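PDB 3K5I: phosphoribosyl-aminoimidazole carboxylase from Aspergillus clavatus, which probably uses ATP to carboxylate 5-aminoimidazole ribonucleotide to its N5-carboxyamino derivative, a step of purine biosynthesis. Local coordinates for residues Met208-Ile213 with Tyr224-Thr229; Gln252-Leu257 with Asp281-Cys286; Leu238-Ala243 with Pro330-Asn335. All blocks are in the same frame, centred on the assembly; numbering follows the deposited sequence.

Contact 1 (Met208-Ile213 with Tyr224-Thr229); sequences MELAVI and YPTVET. With ADP (adenosine-5'-diphosphate), chain G.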
loop_
_atom_site.group_PDB
_atom_site.type_symbol
_atom_site.label_atom_id
_atom_site.label_comp_id
_atom_site.label_asym_id
_atom_site.label_seq_id
_atom_site.Cartn_x
_atom_site.Cartn_y
_atom_site.Cartn_z
ATOM N N MET A 208 17.075 10.571 -24.422
ATOM C CA MET A 208 16.341 10.045 -23.267
ATOM C C MET A 208 14.910 9.778 -23.651
ATOM O O MET A 208 14.449 10.174 -24.726
ATOM C CB MET A 208 16.469 10.714 -21.879
ATOM C CG MET A 208 15.866 12.082 -21.550
ATOM S SD MET A 208 15.495 12.531 -19.730
ATOM C CE MET A 208 16.985 13.260 -19.028
ATOM N N GLU A 209 14.230 9.081 -22.757
ATOM C CA GLU A 209 12.838 8.755 -22.970
ATOM C C GLU A 209 12.034 9.279 -21.828
ATOM O O GLU A 209 12.437 9.256 -20.652
ATOM C CB GLU A 209 12.684 7.237 -22.964
ATOM C CG GLU A 209 13.063 6.678 -24.280
ATOM C CD GLU A 209 12.803 5.211 -24.349
ATOM O OE1 GLU A 209 13.679 4.493 -23.822
ATOM O OE2 GLU A 209 11.800 4.792 -24.987
ATOM N N LEU A 210 10.834 9.683 -22.202
ATOM C CA LEU A 210 9.936 10.213 -21.194
ATOM C C LEU A 210 8.544 9.617 -21.232
ATOM O O LEU A 210 8.058 9.068 -22.218
ATOM C CB LEU A 210 9.830 11.722 -21.401
ATOM C CG LEU A 210 11.200 12.382 -21.612
ATOM C CD1 LEU A 210 11.022 13.548 -22.547
ATOM C CD2 LEU A 210 11.728 12.921 -20.283
ATOM N N ALA A 211 7.893 9.767 -20.101
ATOM C CA ALA A 211 6.532 9.302 -20.003
ATOM C C ALA A 211 5.671 10.238 -19.139
ATOM O O ALA A 211 6.158 10.792 -18.163
ATOM C CB ALA A 211 6.584 7.848 -19.419
ATOM N N VAL A 212 4.386 10.445 -19.457
ATOM C CA VAL A 212 3.474 11.258 -18.613
ATOM C C VAL A 212 2.253 10.366 -18.377
ATOM O O VAL A 212 1.663 9.836 -19.340
ATOM C CB VAL A 212 2.965 12.636 -19.274
ATOM C CG1 VAL A 212 1.858 13.438 -18.357
ATOM C CG2 VAL A 212 4.211 13.573 -19.335
ATOM N N ILE A 213 1.841 10.214 -17.121
ATOM C CA ILE A 213 0.609 9.475 -16.810
ATOM C C ILE A 213 -0.564 10.535 -16.836
ATOM O O ILE A 213 -0.548 11.423 -15.981
ATOM C CB ILE A 213 0.540 8.885 -15.352
ATOM C CG1 ILE A 213 1.347 7.590 -15.150
ATOM C CG2 ILE A 213 -0.896 8.544 -15.017
ATOM C CD1 ILE A 213 1.565 6.715 -16.447
ATOM N N TYR A 224 0.253 13.544 -14.101
ATOM C CA TYR A 224 1.314 13.524 -13.124
ATOM C C TYR A 224 2.533 14.169 -13.742
ATOM O O TYR A 224 2.533 14.442 -14.964
ATOM C CB TYR A 224 1.583 12.088 -12.662
ATOM C CG TYR A 224 0.472 11.445 -11.807
ATOM C CD1 TYR A 224 -0.595 10.772 -12.425
ATOM C CD2 TYR A 224 0.538 11.414 -10.409
ATOM C CE1 TYR A 224 -1.579 10.140 -11.692
ATOM C CE2 TYR A 224 -0.458 10.763 -9.656
ATOM C CZ TYR A 224 -1.509 10.135 -10.262
ATOM O OH TYR A 224 -2.473 9.503 -9.457
ATOM N N PRO A 225 3.580 14.410 -12.957
ATOM C CA PRO A 225 4.755 15.033 -13.580
ATOM C C PRO A 225 5.414 14.111 -14.621
ATOM O O PRO A 225 5.206 12.884 -14.665
ATOM C CB PRO A 225 5.705 15.218 -12.400
ATOM C CG PRO A 225 4.785 15.477 -11.238
ATOM C CD PRO A 225 3.657 14.455 -11.485
ATOM N N THR A 226 6.174 14.715 -15.525
ATOM C CA THR A 226 6.890 13.986 -16.565
ATOM C C THR A 226 8.032 13.285 -15.808
ATOM O O THR A 226 8.683 13.853 -14.886
ATOM C CB THR A 226 7.559 14.999 -17.511
ATOM O OG1 THR A 226 6.588 15.897 -18.066
ATOM C CG2 THR A 226 8.415 14.324 -18.580
ATOM N N VAL A 227 8.201 12.012 -16.132
ATOM C CA VAL A 227 9.245 11.138 -15.582
ATOM C C VAL A 227 10.183 10.687 -16.724
ATOM O O VAL A 227 9.889 10.801 -17.942
ATOM C CB VAL A 227 8.748 9.914 -14.800
ATOM C CG1 VAL A 227 7.878 10.342 -13.606
ATOM C CG2 VAL A 227 8.037 9.065 -15.718
ATOM N N GLU A 228 11.380 10.271 -16.326
ATOM C CA GLU A 228 12.442 9.866 -17.242
ATOM C C GLU A 228 12.501 8.372 -17.111
ATOM O O GLU A 228 12.627 7.877 -15.988
ATOM C CB GLU A 228 13.717 10.298 -16.506
ATOM C CG GLU A 228 14.940 9.614 -17.071
ATOM C CD GLU A 228 16.185 10.234 -16.485
ATOM O OE1 GLU A 228 16.112 11.076 -15.571
ATOM O OE2 GLU A 228 17.266 9.857 -16.933
ATOM N N THR A 229 12.454 7.653 -18.221
ATOM C CA THR A 229 12.489 6.220 -18.075
ATOM C C THR A 229 13.699 5.638 -18.765
ATOM O O THR A 229 14.232 6.233 -19.690
ATOM C CB THR A 229 11.241 5.599 -18.763
ATOM O OG1 THR A 229 11.065 6.058 -20.117
ATOM C CG2 THR A 229 10.052 6.126 -18.054
HETATM P PB ADP G . 6.298 -2.186 -26.018
HETATM O O1B ADP G . 6.536 -3.645 -25.938
HETATM O O2B ADP G . 4.802 -2.257 -26.239
HETATM O O3B ADP G . 6.364 -1.016 -24.983
HETATM P PA ADP G . 7.679 -0.001 -27.534
HETATM O O1A ADP G . 7.323 1.004 -26.529
HETATM O O2A ADP G . 7.393 0.554 -28.907
HETATM O O3A ADP G . 7.009 -1.433 -27.245
HETATM O "O5'" ADP G . 9.274 -0.089 -27.359
HETATM C "C5'" ADP G . 9.892 -0.228 -26.074
HETATM C "C4'" ADP G . 11.167 0.577 -26.040
HETATM O "O4'" ADP G . 12.043 0.144 -27.113
HETATM C "C3'" ADP G . 11.102 2.069 -26.314
HETATM O "O3'" ADP G . 11.008 2.673 -25.014
HETATM C "C2'" ADP G . 12.488 2.454 -26.846
HETATM O "O2'" ADP G . 13.536 2.169 -25.871
HETATM C "C1'" ADP G . 12.642 1.236 -27.732
HETATM N N9 ADP G . 12.168 1.626 -29.050
HETATM C C8 ADP G . 10.881 1.474 -29.489
HETATM N N7 ADP G . 10.706 2.072 -30.690
HETATM C C5 ADP G . 11.973 2.527 -30.993
HETATM C C6 ADP G . 12.457 3.135 -32.200
HETATM N N6 ADP G . 11.965 3.523 -33.234
HETATM N N1 ADP G . 13.779 3.478 -32.190
HETATM C C2 ADP G . 14.652 3.183 -31.155
HETATM N N3 ADP G . 14.226 2.529 -30.107
HETATM C C4 ADP G . 12.916 2.237 -30.028
HETATM O O HOH W 1 16.254 7.808 -21.002
HETATM O O HOH W 2 8.969 6.257 -21.863
HETATM O O HOH W 3 3.840 10.708 -14.583
#
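Glu209, with its CB packed against OG1 of Thr229 at 3.5 Å, offers OE1 to two donors: the ribose hydroxyl O2' of ADP, 3.1 Å from OE1, and the side-chain amide of Gln231. The carboxylate gets to the sugar because CG sits beside the backbone N (chi1 -81°) and the chain runs out extended from there. Gln231 NE2 also makes a weak bond to Thr229 OG1, and that hydroxyl lies 2.7 Å from a water that in turn bonds weakly to Leu210 O.

The backbones pair as antiparallel strands. Thr229 N gives a bond to Glu209 O. Ala211 and Val227 form a hydrogen-bonded pair, Ala211 N to Val227 O and Val227 N to Ala211 O both measuring 3.1 Å. Further along, Pro225 O and Ile213 N share a water instead of meeting directly, and the pairing resumes where Tyr224 N reaches Ile213 O at 2.9 Å. At that end CG2 of Ile213 approaches the Tyr224 ring obliquely, 3.4 Å from CD1.

Leu210 and Glu228 point to the other face from Ala211 and Val227. The Met208 and Glu228 side chains cross at about a right angle, SD of Met208 4.0 Å from CG of Glu228, while OE1 of Glu228 is salt-bridged to Arg244. This is a beta hairpin, strands 206-216 and 221-232, forming part of the ATP-grasp nucleotide site, with an acidic side chain on the ribose.

Contact 2 (Gln252-Leu257 with Asp281-Cys286); sequences QKAQEL and DSIMLC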
loop_
_atom_site.group_PDB
_atom_site.type_symbol
_atom_site.label_atom_id
_atom_site.label_comp_id
_atom_site.label_asym_id
_atom_site.label_seq_id
_atom_site.Cartn_x
_atom_site.Cartn_y
_atom_site.Cartn_z
ATOM N N GLN A 252 7.240 20.794 -20.161
ATOM C CA GLN A 252 6.023 21.306 -20.681
ATOM C C GLN A 252 5.525 20.822 -22.021
ATOM O O GLN A 252 4.333 20.476 -22.189
ATOM C CB GLN A 252 5.853 22.778 -20.318
ATOM C CG GLN A 252 4.402 23.220 -20.413
ATOM C CD GLN A 252 4.267 24.703 -20.709
ATOM O OE1 GLN A 252 3.766 25.480 -19.888
ATOM N NE2 GLN A 252 4.712 25.100 -21.897
ATOM N N LYS A 253 6.470 20.800 -22.955
ATOM C CA LYS A 253 6.120 20.363 -24.289
ATOM C C LYS A 253 5.673 18.913 -24.142
ATOM O O LYS A 253 4.754 18.461 -24.804
ATOM C CB LYS A 253 7.261 20.493 -25.301
ATOM C CG LYS A 253 6.723 20.440 -26.742
ATOM C CD LYS A 253 7.196 19.224 -27.565
ATOM C CE LYS A 253 6.586 19.126 -28.985
ATOM N NZ LYS A 253 7.333 18.410 -30.104
ATOM N N ALA A 254 6.343 18.180 -23.265
ATOM C CA ALA A 254 6.043 16.788 -22.983
ATOM C C ALA A 254 4.577 16.649 -22.519
ATOM O O ALA A 254 3.775 15.856 -23.029
ATOM C CB ALA A 254 6.964 16.411 -21.836
ATOM N N GLN A 255 4.211 17.429 -21.511
ATOM C CA GLN A 255 2.860 17.398 -20.979
ATOM C C GLN A 255 1.707 17.671 -21.964
ATOM O O GLN A 255 0.660 17.001 -21.944
ATOM C CB GLN A 255 2.840 18.331 -19.774
ATOM C CG GLN A 255 3.788 17.877 -18.663
ATOM C CD GLN A 255 3.044 17.020 -17.650
ATOM O OE1 GLN A 255 1.879 17.250 -17.352
ATOM N NE2 GLN A 255 3.674 15.958 -17.202
ATOM N N GLU A 256 1.915 18.685 -22.815
ATOM C CA GLU A 256 1.001 19.128 -23.870
ATOM C C GLU A 256 0.878 18.007 -24.868
ATOM O O GLU A 256 -0.186 17.526 -25.279
ATOM C CB GLU A 256 1.668 20.265 -24.646
ATOM C CG GLU A 256 1.605 21.501 -23.766
ATOM C CD GLU A 256 2.394 22.725 -24.211
ATOM O OE1 GLU A 256 2.227 23.731 -23.490
ATOM O OE2 GLU A 256 3.136 22.713 -25.224
ATOM N N LEU A 257 2.048 17.534 -25.219
ATOM C CA LEU A 257 2.083 16.435 -26.163
ATOM C C LEU A 257 1.218 15.277 -25.679
ATOM O O LEU A 257 0.371 14.769 -26.409
ATOM C CB LEU A 257 3.535 15.995 -26.283
ATOM C CG LEU A 257 3.535 14.787 -27.210
ATOM C CD1 LEU A 257 2.610 14.946 -28.438
ATOM C CD2 LEU A 257 4.988 14.440 -27.595
ATOM N N ASP A 281 16.202 18.323 -28.826
ATOM C CA ASP A 281 15.325 18.815 -27.768
ATOM C C ASP A 281 13.852 18.859 -28.155
ATOM O O ASP A 281 13.013 19.341 -27.389
ATOM C CB ASP A 281 15.814 20.079 -27.060
ATOM C CG ASP A 281 16.705 19.752 -25.879
ATOM O OD1 ASP A 281 16.849 18.531 -25.672
ATOM O OD2 ASP A 281 17.242 20.655 -25.193
ATOM N N SER A 282 13.552 18.338 -29.344
ATOM C CA SER A 282 12.163 18.317 -29.781
ATOM C C SER A 282 11.578 16.975 -29.281
ATOM O O SER A 282 12.278 16.058 -28.841
ATOM C CB SER A 282 12.108 18.382 -31.293
ATOM O OG SER A 282 12.606 17.143 -31.737
ATOM N N ILE A 283 10.261 16.839 -29.347
ATOM C CA ILE A 283 9.633 15.630 -28.859
ATOM C C ILE A 283 8.825 14.766 -29.786
ATOM O O ILE A 283 8.115 15.196 -30.707
ATOM C CB ILE A 283 8.965 15.795 -27.472
ATOM C CG1 ILE A 283 9.956 16.466 -26.525
ATOM C CG2 ILE A 283 8.659 14.453 -26.843
ATOM C CD1 ILE A 283 9.330 16.959 -25.188
ATOM N N MET A 284 8.967 13.490 -29.473
ATOM C CA MET A 284 8.294 12.467 -30.237
ATOM C C MET A 284 7.527 11.549 -29.294
ATOM O O MET A 284 7.876 11.258 -28.142
ATOM C CB MET A 284 9.345 11.700 -31.016
ATOM C CG MET A 284 8.823 10.950 -32.191
ATOM S SD MET A 284 9.936 11.340 -33.587
ATOM C CE MET A 284 10.600 9.782 -33.908
ATOM N N LEU A 285 6.408 11.111 -29.833
ATOM C CA LEU A 285 5.603 10.210 -29.052
ATOM C C LEU A 285 6.205 8.846 -29.406
ATOM O O LEU A 285 6.729 8.676 -30.517
ATOM C CB LEU A 285 4.143 10.341 -29.496
ATOM C CG LEU A 285 3.313 9.293 -28.760
ATOM C CD1 LEU A 285 2.041 9.841 -28.088
ATOM C CD2 LEU A 285 3.023 8.270 -29.819
ATOM N N CYS A 286 6.247 7.924 -28.446
ATOM C CA CYS A 286 6.788 6.585 -28.678
ATOM C C CYS A 286 5.561 5.671 -28.747
ATOM O O CYS A 286 5.463 4.824 -29.605
ATOM C CB CYS A 286 7.691 6.082 -27.548
ATOM S SG CYS A 286 8.079 4.331 -27.899
#
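No flat side chain lies between Ile283 and the helix residues Lys253, Ala254 and Leu257: there are no ring faces or edges to match, and aliphatic branches do the touching. Ile283 fills the middle with both of its branches. CD1 reaches the helix backbone, 3.8 Å from Ala254 N, and rests on the methyl CB of Ala254 at 4.1 Å. The other branch, CG2, stands anti to the backbone N and meets CD2 of Leu257 at 3.7 Å. That same Leu257 methyl also lies by the peptide joining Met284 to Leu285, 4.3 Å from Leu285 N.

Lys253 closes the outer side. Its chain leaves the helix with CG anti to the backbone N (chi1 -162°) and then bends at chi2, which carries it past Ile283 in the opposite sense; CD lies 3.9 Å from Ile283 CB. The ammonium ends over the strand backbone, where NZ makes a weak bond of 3.4 Å to Ile283 O. The aliphatic part of Lys253, CB and CD, lies along Ile283, while the residue as a whole is solvent-exposed.

Ile250 of the same helix and Met275 and Leu277 of the neighbouring strand 269-278 pack on Ile283 as well. Helix 248-263 thus lies across one face of an antiparallel sheet at its strand 283-289, the two short axes at 43° and 9.3 Å apart, a helix-on-sheet packing of the alpha+beta ATP-grasp fold.

Contact 3 (Leu238-Ala243 with Pro330-Asn335); sequences LVYAPA and PSIMLN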
loop_
_atom_site.group_PDB
_atom_site.type_symbol
_atom_site.label_atom_id
_atom_site.label_comp_id
_atom_site.label_asym_id
_atom_site.label_seq_id
_atom_site.Cartn_x
_atom_site.Cartn_y
_atom_site.Cartn_z
ATOM N N LEU A 238 14.276 1.355 -15.383
ATOM C CA LEU A 238 14.203 2.329 -14.298
ATOM C C LEU A 238 13.284 3.467 -14.655
ATOM O O LEU A 238 13.102 3.771 -15.851
ATOM C CB LEU A 238 15.508 3.122 -14.155
ATOM C CG LEU A 238 16.604 2.148 -13.759
ATOM C CD1 LEU A 238 18.024 2.631 -14.161
ATOM C CD2 LEU A 238 16.352 2.111 -12.257
ATOM N N VAL A 239 12.777 4.091 -13.590
ATOM C CA VAL A 239 11.952 5.298 -13.698
ATOM C C VAL A 239 12.485 6.313 -12.657
ATOM O O VAL A 239 12.643 5.909 -11.518
ATOM C CB VAL A 239 10.423 5.048 -13.606
ATOM C CG1 VAL A 239 9.662 6.406 -13.632
ATOM C CG2 VAL A 239 9.928 4.147 -14.775
ATOM N N TYR A 240 12.759 7.570 -13.032
ATOM C CA TYR A 240 13.216 8.657 -12.113
ATOM C C TYR A 240 12.099 9.677 -12.128
ATOM O O TYR A 240 11.701 10.263 -13.129
ATOM C CB TYR A 240 14.490 9.354 -12.572
ATOM C CG TYR A 240 15.645 8.401 -12.694
ATOM C CD1 TYR A 240 15.730 7.511 -13.763
ATOM C CD2 TYR A 240 16.607 8.336 -11.698
ATOM C CE1 TYR A 240 16.759 6.613 -13.864
ATOM C CE2 TYR A 240 17.656 7.407 -11.806
ATOM C CZ TYR A 240 17.745 6.588 -12.888
ATOM O OH TYR A 240 18.822 5.725 -12.889
ATOM N N ALA A 241 11.551 9.913 -10.954
ATOM C CA ALA A 241 10.425 10.813 -10.937
ATOM C C ALA A 241 10.639 11.915 -9.915
ATOM O O ALA A 241 10.887 11.641 -8.759
ATOM C CB ALA A 241 9.167 9.905 -10.658
ATOM N N PRO A 242 10.587 13.177 -10.340
ATOM C CA PRO A 242 10.305 13.567 -11.720
ATOM C C PRO A 242 11.585 13.383 -12.533
ATOM O O PRO A 242 12.611 13.086 -11.911
ATOM C CB PRO A 242 9.978 15.054 -11.561
ATOM C CG PRO A 242 10.916 15.457 -10.424
ATOM C CD PRO A 242 11.165 14.281 -9.561
ATOM N N ALA A 243 11.513 13.582 -13.859
ATOM C CA ALA A 243 12.606 13.428 -14.831
ATOM C C ALA A 243 13.762 14.387 -14.489
ATOM O O ALA A 243 13.549 15.573 -14.197
ATOM C CB ALA A 243 12.129 13.881 -16.164
ATOM N N PRO A 330 11.335 13.046 -4.238
ATOM C CA PRO A 330 11.932 12.335 -5.385
ATOM C C PRO A 330 11.979 10.811 -5.221
ATOM O O PRO A 330 12.115 10.278 -4.098
ATOM C CB PRO A 330 13.345 12.948 -5.553
ATOM C CG PRO A 330 13.209 14.332 -4.891
ATOM C CD PRO A 330 11.955 14.363 -3.982
ATOM N N SER A 331 11.889 10.106 -6.345
ATOM C CA SER A 331 11.940 8.651 -6.308
ATOM C C SER A 331 12.430 7.961 -7.566
ATOM O O SER A 331 12.529 8.515 -8.662
ATOM C CB SER A 331 10.713 8.016 -5.662
ATOM O OG SER A 331 9.504 8.353 -6.310
ATOM N N ILE A 332 12.808 6.714 -7.365
ATOM C CA ILE A 332 13.317 5.943 -8.489
ATOM C C ILE A 332 12.644 4.561 -8.420
ATOM O O ILE A 332 12.585 3.957 -7.339
ATOM C CB ILE A 332 14.909 5.751 -8.366
ATOM C CG1 ILE A 332 15.601 7.109 -8.401
ATOM C CG2 ILE A 332 15.536 5.037 -9.606
ATOM C CD1 ILE A 332 17.027 7.024 -7.907
ATOM N N MET A 333 12.150 4.049 -9.547
ATOM C CA MET A 333 11.558 2.705 -9.518
ATOM C C MET A 333 12.458 1.925 -10.452
ATOM O O MET A 333 12.817 2.410 -11.558
ATOM C CB MET A 333 10.098 2.682 -10.008
ATOM C CG MET A 333 9.383 1.287 -10.145
ATOM S SD MET A 333 8.671 1.131 -11.825
ATOM C CE MET A 333 10.053 0.927 -12.808
ATOM N N LEU A 334 12.786 0.733 -9.952
ATOM C CA LEU A 334 13.594 -0.251 -10.673
ATOM C C LEU A 334 12.712 -1.500 -10.925
ATOM O O LEU A 334 12.004 -1.961 -10.032
ATOM C CB LEU A 334 14.829 -0.626 -9.835
ATOM C CG LEU A 334 15.714 -1.686 -10.515
ATOM C CD1 LEU A 334 16.672 -1.148 -11.565
ATOM C CD2 LEU A 334 16.556 -2.263 -9.443
ATOM N N ASN A 335 12.674 -2.051 -12.133
ATOM C CA ASN A 335 11.831 -3.226 -12.348
ATOM C C ASN A 335 12.664 -4.410 -11.942
ATOM O O ASN A 335 13.858 -4.280 -12.058
ATOM C CB ASN A 335 11.500 -3.424 -13.848
ATOM C CG ASN A 335 10.152 -2.822 -14.204
ATOM O OD1 ASN A 335 9.323 -2.562 -13.312
ATOM N ND2 ASN A 335 9.931 -2.552 -15.489
#
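Two antiparallel strands, 235-241 and 331-337, run side by side here, and their pairing joins a strand of the ATP-grasp family region to one at about the start of the C-terminal family region, within one large sheet. Val239 and Met333 form a hydrogen-bonded pair, with Val239 N 2.6 Å from Met333 O and Met333 N 2.8 Å from Val239 O; both donors lie in the plane of the carbonyl they meet. Ala241 and Ser331 make the next such pair, Ala241 N standing 2.9 Å from Ser331 O. Just beyond it a cis peptide bond leads into Pro242 and the strand ends.

The non-hydrogen-bonded pairs, Tyr240 with Ile332 and Leu238 with Leu334, put their side chains on the other face from Val239 and Met333. CG2 of Ile332 sits over one face of the Tyr240 ring, 4.2 Å from the centroid and only 22° off the normal, in a CH-pi contact displaced toward the rim. CG1 of the same isoleucine reaches Tyr240 CD2 at 3.7 Å. Tyr240 also makes a cation-pi contact with Arg244.

In this large antiparallel sheet, helix 384-399 covers the Tyr240 and Ile332 face, Met384 touching both residues. Leu238 and Leu334 are pressed tightly together, CD2 to CD1 at 3.3 Å. On the opposite face the Met333 chain, bent at chi2 and chi3 (-127° and 72°), brings CE within 3.8 Å of Val239 CG2. Asn294 and His297, from a loop, pack against Met333 there, and Tyr298 of that loop touches Ala241 and Ser331.

All three contacts involve one antiparallel sheet; contacts 1 and 3 pair its strands, contact 2 packs a helix on it. Contacts 1 and 3, centres 9 Å apart, share a strand border: Glu228 O and Tyr240 N lie 3.0 Å apart, probably hydrogen-bonded, and Arg244 salt-bridges Glu228 and makes a cation-pi contact with the Tyr240 ring. Contact 2 meets contact 1 through Gln255, whose NE2 probably bonds Tyr224 O (2.9 Å) and Thr226 OG1 (3.0 Å). Contacts 2 and 3 do not touch. Toward ADP, contact 1 supplies Glu209 and contact 2 supplies Cys286, while Glu274 and Glu287, on strands 269-278 and 283-289, bind magnesium. Contact 3 stands back: the side chain of Val239 is about 10 Å from ADP.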